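Rab GDP dissociation inhibitor alpha (Naegleria fowleri, PDB 6C87) probably binds prenylated, GDP-bound Rab GTPases, slows their release of GDP and keeps them soluble for recycling between membranes. Local coordinates at residues T20-T23 against E24-S28; D416-H420 against F421-A425. All coordinates share one frame; numbering follows the deposited sequence.

Contact 1: T20-T23 against E24-S28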
loop_
_atom_site.group_PDB
_atom_site.type_symbol
_atom_site.label_atom_id
_atom_site.label_comp_id
_atom_site.label_asym_id
_atom_site.label_seq_id
_atom_site.Cartn_x
_atom_site.Cartn_y
_atom_site.Cartn_z
ATOM N N THR A 20 -13.512 -21.129 20.215
ATOM C CA THR A 20 -12.071 -21.314 20.056
ATOM C C THR A 20 -11.727 -22.150 18.825
ATOM O O THR A 20 -10.712 -22.846 18.811
ATOM C CB THR A 20 -11.431 -21.943 21.296
ATOM O OG1 THR A 20 -12.127 -23.144 21.663
ATOM C CG2 THR A 20 -11.461 -20.957 22.465
ATOM N N GLY A 21 -12.548 -22.096 17.776
ATOM C CA GLY A 21 -12.065 -22.514 16.477
ATOM C C GLY A 21 -10.900 -21.650 16.040
ATOM O O GLY A 21 -10.685 -20.550 16.558
ATOM N N LEU A 22 -10.140 -22.137 15.062
ATOM C CA LEU A 22 -8.908 -21.435 14.708
ATOM C C LEU A 22 -9.187 -20.003 14.276
ATOM O O LEU A 22 -8.455 -19.084 14.660
ATOM C CB LEU A 22 -8.146 -22.181 13.613
ATOM C CG LEU A 22 -6.831 -21.486 13.232
ATOM C CD1 LEU A 22 -5.928 -21.301 14.442
ATOM C CD2 LEU A 22 -6.096 -22.234 12.135
ATOM N N THR A 23 -10.247 -19.793 13.493
ATOM C CA THR A 23 -10.557 -18.454 13.007
ATOM C C THR A 23 -10.709 -17.463 14.153
ATOM O O THR A 23 -10.148 -16.359 14.116
ATOM C CB THR A 23 -11.825 -18.486 12.158
ATOM O OG1 THR A 23 -11.579 -19.259 10.976
ATOM C CG2 THR A 23 -12.233 -17.063 11.757
ATOM N N GLU A 24 -11.462 -17.841 15.187
ATOM C CA GLU A 24 -11.639 -16.947 16.328
ATOM C C GLU A 24 -10.330 -16.742 17.083
ATOM O O GLU A 24 -10.017 -15.620 17.502
ATOM C CB GLU A 24 -12.725 -17.495 17.256
ATOM C CG GLU A 24 -14.167 -17.242 16.804
ATOM C CD GLU A 24 -14.568 -18.003 15.540
ATOM O OE1 GLU A 24 -14.154 -19.171 15.368
ATOM O OE2 GLU A 24 -15.315 -17.425 14.721
ATOM N N CYS A 25 -9.540 -17.807 17.245
ATOM C CA CYS A 25 -8.270 -17.689 17.954
ATOM C C CYS A 25 -7.328 -16.715 17.252
ATOM O O CYS A 25 -6.620 -15.946 17.910
ATOM C CB CYS A 25 -7.621 -19.067 18.093
ATOM S SG CYS A 25 -8.462 -20.200 19.246
ATOM N N VAL A 26 -7.293 -16.747 15.914
ATOM C CA VAL A 26 -6.406 -15.869 15.159
ATOM C C VAL A 26 -6.898 -14.426 15.208
ATOM O O VAL A 26 -6.103 -13.488 15.344
ATOM C CB VAL A 26 -6.273 -16.366 13.710
ATOM C CG1 VAL A 26 -5.459 -15.373 12.882
ATOM C CG2 VAL A 26 -5.622 -17.742 13.687
ATOM N N ILE A 27 -8.209 -14.218 15.068
ATOM C CA ILE A 27 -8.756 -12.872 15.196
ATOM C C ILE A 27 -8.482 -12.319 16.593
ATOM O O ILE A 27 -8.056 -11.166 16.751
ATOM C CB ILE A 27 -10.261 -12.876 14.855
ATOM C CG1 ILE A 27 -10.466 -13.078 13.355
ATOM C CG2 ILE A 27 -10.921 -11.564 15.270
ATOM C CD1 ILE A 27 -9.926 -11.935 12.518
ATOM N N SER A 28 -8.704 -13.141 17.624
ATOM C CA SER A 28 -8.437 -12.717 18.996
ATOM C C SER A 28 -6.967 -12.358 19.200
ATOM O O SER A 28 -6.650 -11.332 19.818
ATOM C CB SER A 28 -8.863 -13.823 19.958
ATOM O OG SER A 28 -8.587 -13.487 21.303
HETATM O O HOH W 1 -14.846 -20.749 17.330
#
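Three main-chain hydrogen bonds of the i to i+4 kind tie 20-23 to 24-28: Cys-25 N to Gly-21 O (3.1 Å), Val-26 N to Leu-22 O (2.9 Å) and Ile-27 N to Thr-23 O (3.0 Å). Gly-21 is the N-cap of the helix they open, and its own N-H donates to a water 2.7 Å away, which in turn donates to OE1 of Glu-24 at 2.6 Å. The Glu-24 chain doubles back to reach that water, with CG beside the backbone N (chi1 -79°) and the chain bent at chi2 (68°). OE2, the other carboxylate oxygen, is hydrogen-bonded to Ser-412 OG, so both oxygens are held and the group is fixed across the start of the helix. Here the chain passes from strand 15-18 into helix 22-33, the first half of a beta-alpha-beta unit completed by strand 38-41, as in the Rossmann-like dinucleotide-binding folds to which this family is related. Thr-20, just before the N-cap, is hydrogen-bonded through OG1 to Asp-42 OD2 and Gly-48 N, anchoring the turn to the chain beyond strand 38-41. Cys-25 SG lies 3.5 Å from Thr-20 O and 4.0 Å from Thr-20 CB. One helical turn apart, the side chains of Leu-22 and Val-26 run obliquely across each other, CD1 of the leucine against CG2 of the valine at 3.7 Å. Helices 94-102 and 243-254 pack on both residues, while Thr-23 and Ile-27 both lie against Ile-431 of helix 422-436.

Contact 2: D416-H420 against F421-A425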
loop_
_atom_site.group_PDB
_atom_site.type_symbol
_atom_site.label_atom_id
_atom_site.label_comp_id
_atom_site.label_asym_id
_atom_site.label_seq_id
_atom_site.Cartn_x
_atom_site.Cartn_y
_atom_site.Cartn_z
ATOM N N ASP A 416 -14.896 -25.175 5.387
ATOM C CA ASP A 416 -15.277 -25.943 4.215
ATOM C C ASP A 416 -14.509 -27.260 4.190
ATOM O O ASP A 416 -13.681 -27.549 5.064
ATOM C CB ASP A 416 -15.078 -25.108 2.945
ATOM C CG ASP A 416 -13.612 -24.740 2.674
ATOM O OD1 ASP A 416 -12.681 -25.417 3.163
ATOM O OD2 ASP A 416 -13.388 -23.727 1.976
ATOM N N ALA A 417 -14.788 -28.066 3.162
ATOM C CA ALA A 417 -14.274 -29.430 3.092
ATOM C C ALA A 417 -12.788 -29.504 2.752
ATOM O O ALA A 417 -12.170 -30.546 2.993
ATOM C CB ALA A 417 -15.067 -30.231 2.061
ATOM N N THR A 418 -12.202 -28.440 2.210
ATOM C CA THR A 418 -10.807 -28.494 1.793
ATOM C C THR A 418 -9.901 -28.867 2.961
ATOM O O THR A 418 -10.157 -28.521 4.120
ATOM C CB THR A 418 -10.358 -27.151 1.205
ATOM O OG1 THR A 418 -10.284 -26.160 2.243
ATOM C CG2 THR A 418 -11.342 -26.686 0.136
ATOM N N THR A 419 -8.822 -29.580 2.634
ATOM C CA THR A 419 -7.800 -29.968 3.596
ATOM C C THR A 419 -6.575 -29.057 3.521
ATOM O O THR A 419 -5.452 -29.494 3.789
ATOM C CB THR A 419 -7.398 -31.429 3.385
ATOM O OG1 THR A 419 -7.175 -31.668 1.989
ATOM C CG2 THR A 419 -8.497 -32.347 3.862
ATOM N N HIS A 420 -6.771 -27.798 3.137
ATOM C CA HIS A 420 -5.755 -26.766 3.274
ATOM C C HIS A 420 -6.447 -25.499 3.766
ATOM O O HIS A 420 -7.677 -25.398 3.751
ATOM C CB HIS A 420 -4.975 -26.550 1.968
ATOM C CG HIS A 420 -5.826 -26.524 0.739
ATOM N ND1 HIS A 420 -6.530 -25.407 0.344
ATOM C CD2 HIS A 420 -6.079 -27.477 -0.191
ATOM C CE1 HIS A 420 -7.176 -25.671 -0.778
ATOM N NE2 HIS A 420 -6.922 -26.920 -1.123
ATOM N N PHE A 421 -5.654 -24.529 4.223
ATOM C CA PHE A 421 -6.187 -23.456 5.059
ATOM C C PHE A 421 -6.459 -22.139 4.340
ATOM O O PHE A 421 -6.833 -21.173 5.013
ATOM C CB PHE A 421 -5.239 -23.192 6.235
ATOM C CG PHE A 421 -5.601 -23.932 7.494
ATOM C CD1 PHE A 421 -6.749 -23.600 8.207
ATOM C CD2 PHE A 421 -4.789 -24.947 7.978
ATOM C CE1 PHE A 421 -7.087 -24.274 9.381
ATOM C CE2 PHE A 421 -5.114 -25.622 9.158
ATOM C CZ PHE A 421 -6.272 -25.287 9.856
ATOM N N GLU A 422 -6.306 -22.068 3.012
ATOM C CA GLU A 422 -6.424 -20.780 2.318
ATOM C C GLU A 422 -7.787 -20.124 2.542
ATOM O O GLU A 422 -7.876 -18.922 2.820
ATOM C CB GLU A 422 -6.186 -20.944 0.823
ATOM C CG GLU A 422 -5.824 -19.636 0.172
ATOM C CD GLU A 422 -5.845 -19.710 -1.330
ATOM O OE1 GLU A 422 -5.644 -18.658 -1.973
ATOM O OE2 GLU A 422 -6.075 -20.815 -1.863
ATOM N N SER A 423 -8.866 -20.890 2.397
ATOM C CA SER A 423 -10.186 -20.289 2.546
ATOM C C SER A 423 -10.427 -19.846 3.988
ATOM O O SER A 423 -11.099 -18.833 4.226
ATOM C CB SER A 423 -11.258 -21.264 2.046
ATOM O OG SER A 423 -11.393 -22.383 2.895
ATOM N N CYS A 424 -9.871 -20.572 4.960
ATOM C CA CYS A 424 -9.928 -20.097 6.337
ATOM C C CYS A 424 -9.148 -18.792 6.510
ATOM O O CYS A 424 -9.618 -17.864 7.182
ATOM C CB CYS A 424 -9.403 -21.184 7.277
ATOM S SG CYS A 424 -8.928 -20.597 8.906
ATOM N N ALA A 425 -7.963 -18.692 5.892
ATOM C CA ALA A 425 -7.171 -17.464 5.982
ATOM C C ALA A 425 -7.872 -16.292 5.304
ATOM O O ALA A 425 -7.831 -15.161 5.810
ATOM C CB ALA A 425 -5.785 -17.679 5.373
HETATM O O HOH W 2 -12.591 -23.079 5.582
HETATM O O HOH W 3 -8.699 -23.577 1.352
HETATM O O HOH W 4 -9.614 -23.594 4.774
#
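Asp-416 and Ser-423 face each other across the turn that leads into helix 422-436, the CB of each directed at the opposite segment. Ser-423 OG donates to Asp-416 OD2 at 2.6 Å, approaching from above the carboxylate, 35° out of its plane. The hydroxyl is brought there by a chi1 of 70°, which sets OG between the backbone N and carbonyl carbon. OD1 is gripped separately: Thr-418 OG1 donates on its syn side at 2.7 Å, 27° out of the carboxylate plane, and Lys-87 NZ forms a salt bridge with it, which probably favours the charged carboxylate. The loop from strand 409-411, last of the parallel sheet, thus folds back over the first turn of the closing helix of this GDI fold. One water accepts from Ser-423 N (2.9 Å) and donates to Thr-418 OG1; a second accepts from Cys-424 N and donates to His-420 O, so two N-H groups of the first helical turn reach the loop through solvent. The imidazole of His-420 carries Thr-418 CB over one face, 4.0 Å above the plane and displaced toward the rim, with Glu-422 N at the ring edge. Cys-424 CB lies in plane at the Phe-421 ring edge.

Both contacts lie where a loop after a strand of the same parallel sheet enters a helix, yet their chemistry differs with depth. Contact 1, in the first beta-alpha-beta unit, is wholly buried and relies on main-chain hydrogen bonds and apolar packing; its Glu-24 carboxylate reaches the helix start only through water. Contact 2, although nearer the centre of the chain, is only partly buried, and there Asp-416 takes a direct hydrogen bond from Ser-423 OG, with several waters around. Their centres are about 14 Å apart and the two helix starts touch: Leu-22 CD2 meets Phe-421 CE1 at 3.6 Å, and Thr-23 OG1 packs on Cys-424 SG. Leu-95 of a third helix, 94-102, contacts both Leu-22 and Phe-421.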